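Local structure of cytoplasmic export protein 1 (Saccharomyces cerevisiae, 3VWA) at residues S169-N172 with Q177-C180; E291-I296 with N343-Q348; A425-D430 with T437-I442; Y482-S487 with E524-K529. The protein binds tRNA and associates with the nuclear pore complex in tRNA export, where it may collect tRNA from export receptors and pass aminoacylated tRNA to the translation machinery. All blocks are in the same frame, centred on the assembly; numbering follows the deposited sequence.

Interaction 1: S169-N172 with Q177-C180; sequences SYYN and QLPC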
loop_
_atom_site.group_PDB
_atom_site.type_symbol
_atom_site.label_atom_id
_atom_site.label_comp_id
_atom_site.label_asym_id
_atom_site.label_seq_id
_atom_site.Cartn_x
_atom_site.Cartn_y
_atom_site.Cartn_z
ATOM N N SER A 169 -39.460 -17.876 9.288
ATOM C CA SER A 169 -39.849 -16.748 8.416
ATOM C C SER A 169 -38.579 -16.091 7.814
ATOM O O SER A 169 -38.510 -15.829 6.599
ATOM C CB SER A 169 -40.747 -15.749 9.171
ATOM O OG SER A 169 -40.008 -14.975 10.102
ATOM N N TYR A 170 -37.559 -15.892 8.656
ATOM C CA TYR A 170 -36.266 -15.354 8.206
ATOM C C TYR A 170 -35.680 -16.136 7.023
ATOM O O TYR A 170 -35.408 -15.580 5.969
ATOM C CB TYR A 170 -35.276 -15.302 9.376
ATOM C CG TYR A 170 -33.890 -14.927 8.949
ATOM C CD1 TYR A 170 -33.529 -13.591 8.766
ATOM C CD2 TYR A 170 -32.939 -15.913 8.660
ATOM C CE1 TYR A 170 -32.247 -13.243 8.341
ATOM C CE2 TYR A 170 -31.655 -15.580 8.223
ATOM C CZ TYR A 170 -31.313 -14.247 8.069
ATOM O OH TYR A 170 -30.050 -13.926 7.646
ATOM N N TYR A 171 -35.509 -17.434 7.202
ATOM C CA TYR A 171 -34.971 -18.298 6.146
ATOM C C TYR A 171 -35.846 -18.380 4.902
ATOM O O TYR A 171 -35.328 -18.495 3.806
ATOM C CB TYR A 171 -34.640 -19.686 6.711
ATOM C CG TYR A 171 -33.315 -19.644 7.410
ATOM C CD1 TYR A 171 -32.127 -19.838 6.700
ATOM C CD2 TYR A 171 -33.239 -19.324 8.749
ATOM C CE1 TYR A 171 -30.897 -19.774 7.334
ATOM C CE2 TYR A 171 -32.014 -19.250 9.402
ATOM C CZ TYR A 171 -30.856 -19.474 8.687
ATOM O OH TYR A 171 -29.663 -19.391 9.322
ATOM N N ASN A 172 -37.166 -18.279 5.078
ATOM C CA ASN A 172 -38.096 -18.187 3.950
ATOM C C ASN A 172 -37.943 -16.887 3.160
ATOM O O ASN A 172 -38.024 -16.889 1.921
ATOM C CB ASN A 172 -39.548 -18.348 4.419
ATOM N N GLN A 177 -31.912 -22.317 3.085
ATOM C CA GLN A 177 -32.140 -23.479 3.916
ATOM C C GLN A 177 -31.946 -23.212 5.413
ATOM O O GLN A 177 -30.849 -22.908 5.853
ATOM C CB GLN A 177 -31.181 -24.580 3.495
ATOM C CG GLN A 177 -31.419 -25.881 4.231
ATOM C CD GLN A 177 -32.101 -26.910 3.358
ATOM O OE1 GLN A 177 -31.445 -27.620 2.589
ATOM N NE2 GLN A 177 -33.423 -26.997 3.468
ATOM N N LEU A 178 -33.005 -23.372 6.192
ATOM C CA LEU A 178 -32.910 -23.259 7.649
ATOM C C LEU A 178 -32.116 -24.432 8.161
ATOM O O LEU A 178 -32.541 -25.563 7.981
ATOM C CB LEU A 178 -34.307 -23.290 8.266
ATOM C CG LEU A 178 -34.522 -23.349 9.777
ATOM C CD1 LEU A 178 -34.217 -22.017 10.439
ATOM C CD2 LEU A 178 -35.961 -23.757 10.087
ATOM N N PRO A 179 -30.960 -24.174 8.805
ATOM C CA PRO A 179 -30.090 -25.274 9.267
ATOM C C PRO A 179 -30.762 -26.153 10.308
ATOM O O PRO A 179 -30.508 -27.356 10.350
ATOM C CB PRO A 179 -28.877 -24.556 9.873
ATOM C CG PRO A 179 -29.315 -23.148 10.091
ATOM C CD PRO A 179 -30.361 -22.853 9.053
ATOM N N CYS A 180 -31.617 -25.569 11.138
ATOM C CA CYS A 180 -32.358 -26.339 12.130
ATOM C C CYS A 180 -33.269 -25.399 12.889
ATOM O O CYS A 180 -33.238 -24.185 12.683
ATOM C CB CYS A 180 -31.425 -27.073 13.110
ATOM S SG CYS A 180 -30.569 -25.970 14.275
#

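Interaction 2: E291-I296 with N343-Q348; sequences ELCEII and NDLITQ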
loop_
_atom_site.group_PDB
_atom_site.type_symbol
_atom_site.label_atom_id
_atom_site.label_comp_id
_atom_site.label_asym_id
_atom_site.label_seq_id
_atom_site.Cartn_x
_atom_site.Cartn_y
_atom_site.Cartn_z
ATOM N N GLU A 291 1.272 1.615 12.241
ATOM C CA GLU A 291 2.006 1.330 13.494
ATOM C C GLU A 291 3.532 1.287 13.319
ATOM O O GLU A 291 4.272 1.882 14.137
ATOM C CB GLU A 291 1.522 0.024 14.173
ATOM C CG GLU A 291 0.044 0.011 14.558
ATOM C CD GLU A 291 -0.335 0.980 15.693
ATOM O OE1 GLU A 291 0.472 1.876 16.086
ATOM O OE2 GLU A 291 -1.459 0.839 16.220
ATOM N N LEU A 292 4.023 0.616 12.264
ATOM C CA LEU A 292 5.461 0.684 11.965
ATOM C C LEU A 292 5.921 2.095 11.769
ATOM O O LEU A 292 6.934 2.512 12.300
ATOM C CB LEU A 292 5.799 0.008 10.635
ATOM C CG LEU A 292 6.835 -1.098 10.668
ATOM C CD1 LEU A 292 7.261 -1.652 9.300
ATOM C CD2 LEU A 292 8.015 -0.841 11.628
ATOM N N CYS A 293 5.200 2.821 10.943
ATOM C CA CYS A 293 5.558 4.211 10.681
ATOM C C CYS A 293 5.705 4.969 11.995
ATOM O O CYS A 293 6.712 5.631 12.204
ATOM C CB CYS A 293 4.541 4.879 9.766
ATOM S SG CYS A 293 4.625 4.299 8.041
ATOM N N GLU A 294 4.753 4.820 12.909
ATOM C CA GLU A 294 4.875 5.451 14.229
ATOM C C GLU A 294 6.154 5.040 14.951
ATOM O O GLU A 294 6.832 5.870 15.582
ATOM C CB GLU A 294 3.646 5.116 15.109
ATOM C CG GLU A 294 2.466 6.033 14.868
ATOM C CD GLU A 294 2.891 7.484 15.012
ATOM O OE1 GLU A 294 3.517 7.824 16.058
ATOM O OE2 GLU A 294 2.641 8.251 14.054
ATOM N N ILE A 295 6.485 3.742 14.893
ATOM C CA ILE A 295 7.689 3.277 15.602
ATOM C C ILE A 295 8.936 3.790 14.941
ATOM O O ILE A 295 9.881 4.147 15.634
ATOM C CB ILE A 295 7.710 1.761 15.806
ATOM C CG1 ILE A 295 6.714 1.429 16.919
ATOM C CG2 ILE A 295 9.131 1.287 16.228
ATOM C CD1 ILE A 295 5.835 0.235 16.603
ATOM N N ILE A 296 8.905 3.908 13.607
ATOM C CA ILE A 296 10.015 4.477 12.857
ATOM C C ILE A 296 10.309 5.948 13.208
ATOM O O ILE A 296 11.489 6.345 13.367
ATOM C CB ILE A 296 9.842 4.368 11.311
ATOM C CG1 ILE A 296 10.026 2.904 10.842
ATOM C CG2 ILE A 296 10.885 5.232 10.629
ATOM C CD1 ILE A 296 9.520 2.625 9.440
ATOM N N ASN A 343 4.491 11.510 3.936
ATOM C CA ASN A 343 5.290 12.596 3.423
ATOM C C ASN A 343 6.300 13.106 4.470
ATOM O O ASN A 343 7.482 13.234 4.142
ATOM C CB ASN A 343 4.389 13.717 2.844
ATOM C CG ASN A 343 3.639 14.543 3.927
ATOM O OD1 ASN A 343 3.524 14.145 5.108
ATOM N ND2 ASN A 343 3.135 15.719 3.516
ATOM N N ASP A 344 5.861 13.336 5.731
ATOM C CA ASP A 344 6.774 13.811 6.785
ATOM C C ASP A 344 7.790 12.777 7.189
ATOM O O ASP A 344 8.929 13.116 7.500
ATOM C CB ASP A 344 6.000 14.315 8.024
ATOM C CG ASP A 344 5.131 15.523 7.720
ATOM O OD1 ASP A 344 5.377 16.216 6.706
ATOM O OD2 ASP A 344 4.186 15.788 8.483
ATOM N N LEU A 345 7.401 11.504 7.111
ATOM C CA LEU A 345 8.271 10.385 7.436
ATOM C C LEU A 345 9.448 10.346 6.482
ATOM O O LEU A 345 10.594 10.217 6.891
ATOM C CB LEU A 345 7.480 9.071 7.359
ATOM C CG LEU A 345 8.156 7.844 8.029
ATOM C CD1 LEU A 345 7.097 6.932 8.619
ATOM C CD2 LEU A 345 9.018 7.038 7.076
ATOM N N ILE A 346 9.146 10.514 5.203
ATOM C CA ILE A 346 10.132 10.381 4.150
ATOM C C ILE A 346 11.072 11.572 4.225
ATOM O O ILE A 346 12.262 11.404 4.137
ATOM C CB ILE A 346 9.458 10.260 2.768
ATOM C CG1 ILE A 346 8.770 8.893 2.653
ATOM C CG2 ILE A 346 10.436 10.535 1.630
ATOM C CD1 ILE A 346 9.700 7.708 2.612
ATOM N N THR A 347 10.523 12.753 4.469
ATOM C CA THR A 347 11.344 13.972 4.764
ATOM C C THR A 347 12.367 13.823 5.881
ATOM O O THR A 347 13.552 14.157 5.724
ATOM C CB THR A 347 10.437 15.162 5.088
ATOM O OG1 THR A 347 9.665 15.437 3.929
ATOM C CG2 THR A 347 11.264 16.428 5.433
ATOM N N GLN A 348 11.902 13.302 7.007
ATOM C CA GLN A 348 12.707 13.075 8.194
ATOM C C GLN A 348 13.804 12.078 7.883
ATOM O O GLN A 348 14.991 12.217 8.274
ATOM C CB GLN A 348 11.745 12.488 9.243
ATOM C CG GLN A 348 11.694 13.195 10.589
ATOM C CD GLN A 348 11.315 12.236 11.729
ATOM O OE1 GLN A 348 10.529 11.296 11.554
ATOM N NE2 GLN A 348 11.905 12.461 12.899
#

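Interaction 3: A425-D430 with T437-I442; sequences AKTQVD and TWTVII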
loop_
_atom_site.group_PDB
_atom_site.type_symbol
_atom_site.label_atom_id
_atom_site.label_comp_id
_atom_site.label_asym_id
_atom_site.label_seq_id
_atom_site.Cartn_x
_atom_site.Cartn_y
_atom_site.Cartn_z
ATOM N N ALA A 425 29.482 19.816 -12.720
ATOM C CA ALA A 425 30.815 20.302 -13.029
ATOM C C ALA A 425 31.823 19.831 -11.985
ATOM O O ALA A 425 32.965 19.540 -12.322
ATOM C CB ALA A 425 30.834 21.817 -13.161
ATOM N N LYS A 426 31.387 19.715 -10.728
ATOM C CA LYS A 426 32.258 19.188 -9.699
ATOM C C LYS A 426 32.441 17.689 -9.793
ATOM O O LYS A 426 33.545 17.211 -9.763
ATOM C CB LYS A 426 31.781 19.570 -8.304
ATOM C CG LYS A 426 32.914 19.426 -7.308
ATOM C CD LYS A 426 32.445 19.334 -5.866
ATOM C CE LYS A 426 33.503 18.672 -4.971
ATOM N NZ LYS A 426 32.778 18.023 -3.827
ATOM N N THR A 427 31.362 16.937 -9.937
ATOM C CA THR A 427 31.511 15.496 -10.040
ATOM C C THR A 427 32.264 15.022 -11.301
ATOM O O THR A 427 32.752 13.935 -11.344
ATOM C CB THR A 427 30.163 14.753 -9.804
ATOM O OG1 THR A 427 29.314 14.867 -10.964
ATOM C CG2 THR A 427 29.477 15.353 -8.516
ATOM N N GLN A 428 32.391 15.871 -12.302
ATOM C CA GLN A 428 33.172 15.541 -13.461
ATOM C C GLN A 428 34.698 15.512 -13.163
ATOM O O GLN A 428 35.497 14.940 -13.936
ATOM C CB GLN A 428 32.809 16.498 -14.614
ATOM C CG GLN A 428 33.452 16.136 -15.940
ATOM C CD GLN A 428 32.808 16.798 -17.157
ATOM O OE1 GLN A 428 32.229 17.905 -17.084
ATOM N NE2 GLN A 428 32.922 16.121 -18.301
ATOM N N VAL A 429 35.104 16.110 -12.046
ATOM C CA VAL A 429 36.529 16.070 -11.655
ATOM C C VAL A 429 36.714 15.215 -10.363
ATOM O O VAL A 429 37.730 15.288 -9.641
ATOM C CB VAL A 429 37.126 17.514 -11.571
ATOM C CG1 VAL A 429 36.352 18.388 -10.597
ATOM C CG2 VAL A 429 38.592 17.485 -11.163
ATOM N N ASP A 430 35.706 14.395 -10.083
ATOM C CA ASP A 430 35.662 13.627 -8.855
ATOM C C ASP A 430 36.844 12.706 -8.823
ATOM O O ASP A 430 37.253 12.176 -9.869
ATOM C CB ASP A 430 34.360 12.803 -8.814
ATOM C CG ASP A 430 34.014 12.301 -7.412
ATOM O OD1 ASP A 430 33.168 12.923 -6.755
ATOM O OD2 ASP A 430 34.578 11.263 -6.985
ATOM N N THR A 437 32.976 9.158 -15.228
ATOM C CA THR A 437 32.391 8.472 -16.388
ATOM C C THR A 437 30.875 8.752 -16.428
ATOM O O THR A 437 30.337 9.222 -17.456
ATOM C CB THR A 437 32.704 6.945 -16.336
ATOM O OG1 THR A 437 34.126 6.748 -16.215
ATOM C CG2 THR A 437 32.222 6.182 -17.602
ATOM N N TRP A 438 30.191 8.513 -15.308
ATOM C CA TRP A 438 28.740 8.660 -15.254
ATOM C C TRP A 438 28.309 10.120 -15.349
ATOM O O TRP A 438 27.250 10.402 -15.919
ATOM C CB TRP A 438 28.131 7.987 -14.020
ATOM C CG TRP A 438 27.819 6.540 -14.259
ATOM C CD1 TRP A 438 28.623 5.445 -13.971
ATOM C CD2 TRP A 438 26.657 5.987 -14.933
ATOM N NE1 TRP A 438 28.034 4.276 -14.377
ATOM C CE2 TRP A 438 26.866 4.530 -14.984
ATOM C CE3 TRP A 438 25.519 6.527 -15.525
ATOM C CZ2 TRP A 438 25.939 3.678 -15.553
ATOM C CZ3 TRP A 438 24.597 5.650 -16.112
ATOM C CH2 TRP A 438 24.805 4.267 -16.130
ATOM N N THR A 439 29.098 11.049 -14.803
ATOM C CA THR A 439 28.721 12.454 -14.896
ATOM C C THR A 439 28.470 12.936 -16.323
ATOM O O THR A 439 27.505 13.663 -16.575
ATOM C CB THR A 439 29.767 13.404 -14.249
ATOM O OG1 THR A 439 29.897 13.076 -12.860
ATOM C CG2 THR A 439 29.308 14.893 -14.373
ATOM N N VAL A 440 29.338 12.541 -17.250
ATOM C CA VAL A 440 29.159 12.985 -18.634
ATOM C C VAL A 440 27.893 12.371 -19.320
ATOM O O VAL A 440 27.234 13.024 -20.165
ATOM C CB VAL A 440 30.500 12.880 -19.468
ATOM C CG1 VAL A 440 30.916 11.443 -19.743
ATOM C CG2 VAL A 440 30.405 13.638 -20.779
ATOM N N ILE A 441 27.585 11.138 -18.936
ATOM C CA ILE A 441 26.362 10.402 -19.336
ATOM C C ILE A 441 25.171 11.172 -18.801
ATOM O O ILE A 441 24.300 11.556 -19.571
ATOM C CB ILE A 441 26.380 8.939 -18.811
ATOM C CG1 ILE A 441 27.646 8.221 -19.279
ATOM C CG2 ILE A 441 25.183 8.134 -19.294
ATOM C CD1 ILE A 441 27.708 7.970 -20.781
ATOM N N ILE A 442 25.196 11.514 -17.504
ATOM C CA ILE A 442 24.040 12.209 -16.897
ATOM C C ILE A 442 23.837 13.600 -17.503
ATOM O O ILE A 442 22.673 14.043 -17.715
ATOM C CB ILE A 442 24.142 12.306 -15.331
ATOM C CG1 ILE A 442 24.077 10.925 -14.628
ATOM C CG2 ILE A 442 23.079 13.193 -14.765
ATOM C CD1 ILE A 442 23.033 9.962 -15.240
#

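Interaction 4: Y482-S487 with E524-K529; sequences YGLEKS and EEYLEK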
loop_
_atom_site.group_PDB
_atom_site.type_symbol
_atom_site.label_atom_id
_atom_site.label_comp_id
_atom_site.label_asym_id
_atom_site.label_seq_id
_atom_site.Cartn_x
_atom_site.Cartn_y
_atom_site.Cartn_z
ATOM N N TYR A 482 30.676 8.452 -26.487
ATOM C CA TYR A 482 29.334 7.851 -26.504
ATOM C C TYR A 482 28.229 8.927 -26.533
ATOM O O TYR A 482 27.293 8.896 -27.337
ATOM C CB TYR A 482 29.143 6.966 -25.263
ATOM C CG TYR A 482 27.741 6.383 -25.128
ATOM C CD1 TYR A 482 27.309 5.361 -25.991
ATOM C CD2 TYR A 482 26.847 6.845 -24.136
ATOM C CE1 TYR A 482 26.041 4.818 -25.882
ATOM C CE2 TYR A 482 25.556 6.307 -24.018
ATOM C CZ TYR A 482 25.164 5.292 -24.900
ATOM O OH TYR A 482 23.917 4.715 -24.826
ATOM N N GLY A 483 28.341 9.867 -25.608
ATOM C CA GLY A 483 27.374 10.936 -25.534
ATOM C C GLY A 483 27.403 11.792 -26.764
ATOM O O GLY A 483 26.382 12.367 -27.132
ATOM N N LEU A 484 28.558 11.893 -27.423
ATOM C CA LEU A 484 28.632 12.638 -28.713
ATOM C C LEU A 484 27.937 11.898 -29.829
ATOM O O LEU A 484 27.309 12.516 -30.717
ATOM C CB LEU A 484 30.083 12.936 -29.087
ATOM C CG LEU A 484 30.776 14.078 -28.325
ATOM C CD1 LEU A 484 32.287 13.911 -28.243
ATOM C CD2 LEU A 484 30.462 15.332 -29.125
ATOM N N GLU A 485 28.029 10.563 -29.802
ATOM C CA GLU A 485 27.322 9.774 -30.819
ATOM C C GLU A 485 25.815 9.971 -30.655
ATOM O O GLU A 485 25.095 10.270 -31.611
ATOM C CB GLU A 485 27.686 8.287 -30.702
ATOM C CG GLU A 485 27.017 7.371 -31.728
ATOM C CD GLU A 485 27.185 5.908 -31.325
ATOM O OE1 GLU A 485 28.310 5.486 -31.007
ATOM O OE2 GLU A 485 26.193 5.182 -31.286
ATOM N N LYS A 486 25.348 9.832 -29.420
ATOM C CA LYS A 486 23.949 10.049 -29.153
ATOM C C LYS A 486 23.523 11.502 -29.324
ATOM O O LYS A 486 22.366 11.741 -29.442
ATOM C CB LYS A 486 23.538 9.554 -27.761
ATOM C CG LYS A 486 23.941 8.119 -27.429
ATOM C CD LYS A 486 23.234 7.092 -28.310
ATOM C CE LYS A 486 23.117 5.758 -27.574
ATOM N NZ LYS A 486 22.789 4.674 -28.530
ATOM N N SER A 487 24.432 12.458 -29.346
ATOM C CA SER A 487 24.013 13.874 -29.346
ATOM C C SER A 487 23.955 14.501 -30.684
ATOM O O SER A 487 23.620 15.686 -30.795
ATOM C CB SER A 487 24.980 14.695 -28.524
ATOM O OG SER A 487 24.704 14.389 -27.181
ATOM N N GLU A 524 33.674 10.611 -38.556
ATOM C CA GLU A 524 33.169 10.437 -39.941
ATOM C C GLU A 524 31.685 10.659 -40.005
ATOM O O GLU A 524 31.159 11.258 -40.945
ATOM C CB GLU A 524 33.374 9.005 -40.471
ATOM C CG GLU A 524 34.707 8.398 -40.190
ATOM C CD GLU A 524 35.673 8.558 -41.321
ATOM O OE1 GLU A 524 36.453 7.593 -41.566
ATOM O OE2 GLU A 524 35.655 9.643 -41.949
ATOM N N GLU A 525 30.984 10.124 -39.020
ATOM C CA GLU A 525 29.539 10.294 -39.022
ATOM C C GLU A 525 29.168 11.813 -38.902
ATOM O O GLU A 525 28.228 12.289 -39.552
ATOM C CB GLU A 525 28.945 9.419 -37.909
ATOM C CG GLU A 525 27.446 9.629 -37.679
ATOM C CD GLU A 525 26.910 8.881 -36.468
ATOM O OE1 GLU A 525 25.689 9.064 -36.206
ATOM O OE2 GLU A 525 27.677 8.098 -35.802
ATOM N N TYR A 526 29.952 12.595 -38.142
ATOM C CA TYR A 526 29.655 14.037 -38.029
ATOM C C TYR A 526 30.041 14.775 -39.303
ATOM O O TYR A 526 29.350 15.701 -39.720
ATOM C CB TYR A 526 30.434 14.653 -36.856
ATOM C CG TYR A 526 29.679 14.662 -35.530
ATOM C CD1 TYR A 526 29.157 15.850 -35.021
ATOM C CD2 TYR A 526 29.540 13.500 -34.780
ATOM C CE1 TYR A 526 28.476 15.876 -33.781
ATOM C CE2 TYR A 526 28.889 13.495 -33.545
ATOM C CZ TYR A 526 28.376 14.684 -33.027
ATOM O OH TYR A 526 27.735 14.651 -31.808
ATOM N N LEU A 527 31.172 14.375 -39.889
ATOM C CA LEU A 527 31.613 14.845 -41.200
ATOM C C LEU A 527 30.604 14.610 -42.300
ATOM O O LEU A 527 30.401 15.486 -43.174
ATOM C CB LEU A 527 32.920 14.143 -41.625
ATOM C CG LEU A 527 34.171 14.572 -40.869
ATOM C CD1 LEU A 527 35.316 13.735 -41.436
ATOM C CD2 LEU A 527 34.413 16.086 -41.048
ATOM N N GLU A 528 30.023 13.415 -42.277
ATOM C CA GLU A 528 28.997 13.021 -43.263
ATOM C C GLU A 528 27.784 13.889 -43.110
ATOM O O GLU A 528 27.230 14.392 -44.103
ATOM C CB GLU A 528 28.600 11.551 -43.076
ATOM C CG GLU A 528 29.198 10.586 -44.098
ATOM C CD GLU A 528 30.172 9.557 -43.507
ATOM O OE1 GLU A 528 31.407 9.701 -43.733
ATOM O OE2 GLU A 528 29.706 8.593 -42.833
ATOM N N LYS A 529 27.371 14.112 -41.854
ATOM C CA LYS A 529 26.230 14.986 -41.630
ATOM C C LYS A 529 26.489 16.380 -42.197
ATOM O O LYS A 529 25.657 16.920 -42.928
ATOM C CB LYS A 529 25.790 14.983 -40.169
ATOM C CG LYS A 529 24.836 16.118 -39.836
ATOM C CD LYS A 529 24.006 15.834 -38.581
ATOM C CE LYS A 529 23.288 17.098 -38.138
ATOM N NZ LYS A 529 22.436 16.696 -36.969
HETATM O O HOH W 1 24.672 8.882 -33.766
#

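Interaction 1: S169-N172 with Q177-C180
Tyr171, on helix 160-174, meets Leu178 and Pro179 of the following loop with the face of its ring. Two CH-pi interactions dominate. Leu178 CA lies over the face, 3.8 Å from the centroid of the Tyr171 ring and 21° off the normal. Pro179 CD stands over the same face, nearer the hydroxyl end, 3.4 Å from Tyr171 CZ. Apolar side-chain contact extends the patch to one flank: Leu178, its CG anti to the backbone N (chi1 173°), brings CD1 within 3.3 Å of Tyr171 CD2. Tyr170 CD2 lies 3.4 Å above the opposite side of the Tyr171 ring, so the ring lies between the loop on one face and Tyr170 on the other, Leu178 CA and Tyr170 CD2 both being offset toward its rim.

No hydrogen bond crosses the contact; Gln177 O merely comes obliquely to the ring, near CD1. The hydroxyl of Tyr171 is bound instead by Gly129 O, while Pro179 also touches Ile186 on helix 186-198. The chemistry implies that, in the kinase-like part of the chain, dispersion and CH-pi contact seat the loop on the ring, and a hydrogen bond from outside holds the ring's far end.

Interaction 2: E291-I296 with N343-Q348
Leu345 reaches from helix 342-351 toward Cys293 and Ile296 on helix 283-303, and its two methyl groups share the work. CD1 takes the nearer partner: Leu345 CD1 lies 3.5 Å from Cys293 CB, tighter than ordinary carbon contact, and 3.7 Å from Cys293 SG. The other methyl, Leu345 CD2, meets Ile296 CG2 more loosely, at 4.4 Å. One leucine tip thus bridges positions a helical turn apart on the facing helix. Leu345 extends across the gap with CG anti to its backbone N (chi1 -165°), and its chi2 of 147° departs from the staggered value.

Beyond this first shell, Pro339 packs on Cys293 and Phe324 of helix 321-335 on Ile296, and Leu345 also touches Lys297. Within the helix that carries Leu345, Asn343 O receives both the backbone N of Thr347, in the ordinary helical bond, and Thr347 OG1, each 3.1 Å away, the two donors arriving from opposite faces of the carbonyl plane. Ties to the next helix, 374-387, are of two kinds. Asp344 forms a salt bridge with Arg380 and Asn343 ND2 a hydrogen bond with Glu376, while Ile346 packs on Ile381. Apolar side chains interlocking between successive stacked helices are what the core of an alpha-solenoid consists of, and the arrangement is consistent with the HEAT repeats further along the chain.

Interaction 3: A425-D430 with T437-I442
Gln428 and Thr439 bring the two backbones closest, with 5.6 Å between their CA atoms, where the chain leaves helix 413-427 and comes back along helix 433-446. A type I beta turn from Thr427 to Asp430 starts the reversal, and its closing bond, from Asp430 N to Thr427 O, is weak. Two consecutive helices joined by a short turn make a helical hairpin, the building element of a HEAT-type alpha-solenoid.

At the centre of the side-chain contact two hydroxyls meet: Thr427 OG1 and Thr439 OG1 form a hydrogen bond of 2.7 Å. Thr439 OG1 is also hydrogen-bonded to Ile435 O in its own helix, and Thr427 OG1 weakly to Leu424 O. In this buried place each hydroxyl therefore has backbone as well as side-chain company. Thr439 places OG1 anti to its carbonyl carbon (chi1 -60°), within range of both Thr427 and the preceding helical turn. Its methyl, Thr439 CG2, lies 3.4 Å from Thr427 OG1 and 3.9 Å from Gln428 CB.

Gln428 runs past Thr439 with CG anti to the backbone N (chi1 -173°) and the chain extended beyond it, and its NE2 comes to 4.2 Å from Val440 CB. The amide finds its main partner farther on, in a hydrogen bond from NE2 to Ala464 O.

The turn is thus joined to helix 454-469 through Gln428 and to helix 394-407 through the salt bridge of Asp430 with Arg397. Helix 433-446 packs through Thr439 on Leu401 of helix 394-407, and through Val440 on Phe465 of helix 454-469 and Ala479 of helix 474-487.

Interaction 4: Y482-S487 with E524-K529
Leu484 and Tyr526 face each other across helices whose short segments run nearly parallel, 24° apart in direction with axes 11.0 Å from one another. The phenol of Tyr526 spans most of that gap. Its OH donates a hydrogen bond to Leu484 O, which lies at the ring's edge, in the ring plane; the modelled separation of 2.4 Å between Tyr526 OH and Leu484 O is shorter than such bonds normally are, and its exact value is doubtful. Near the same hydroxyl sits Leu484 CD2, 3.9 Å from Tyr526 OH, the two side chains crossing at about a right angle.

Parallel helices like these, separated in sequence by another helix, are what a stack of HEAT repeats produces: segment 524-529 belongs to HEAT repeat 2, and Tyr526 is also packed against Ile496, Ile500 and Ile504 of helix 493-504, its partner within that repeat.

Toward the more exposed side the contact turns to water. One molecule donates to Glu485 O and to Glu525 OE1, at 2.6 Å from each, and so links backbone to carboxylate. Glu525 reaches it as an extended chain, CG anti to the backbone N (chi1 173°). The carboxylates stay apart, with Glu485 OE1 5.5 Å from Glu525 OE2, and may repel one another mildly. Ser487 OG hydrogen-bonds back to Gly483 O, at 2.6 Å.

In the fold
The four contacts follow the chain in series. Interaction 1 lies in the kinase-like part, its centre about 82 Å from that of interaction 4, and joins one helix to its own trailing loop, partly buried. The others belong to the helical array and are buried. Interactions 2 and 3 are unlike: a purely apolar meeting of two helices against a pair of threonine hydroxyls between a turn and the helix after it. Interaction 4 mixes both habits, with a buried phenol beside a hydrated, acidic edge that reaches solvent at its glutamates. Only interactions 3 and 4 touch, Ile441 CD1 packing 3.6 Å from Tyr482 CD2, so helix 433-446 and helix 474-487 pass one contact on to the next.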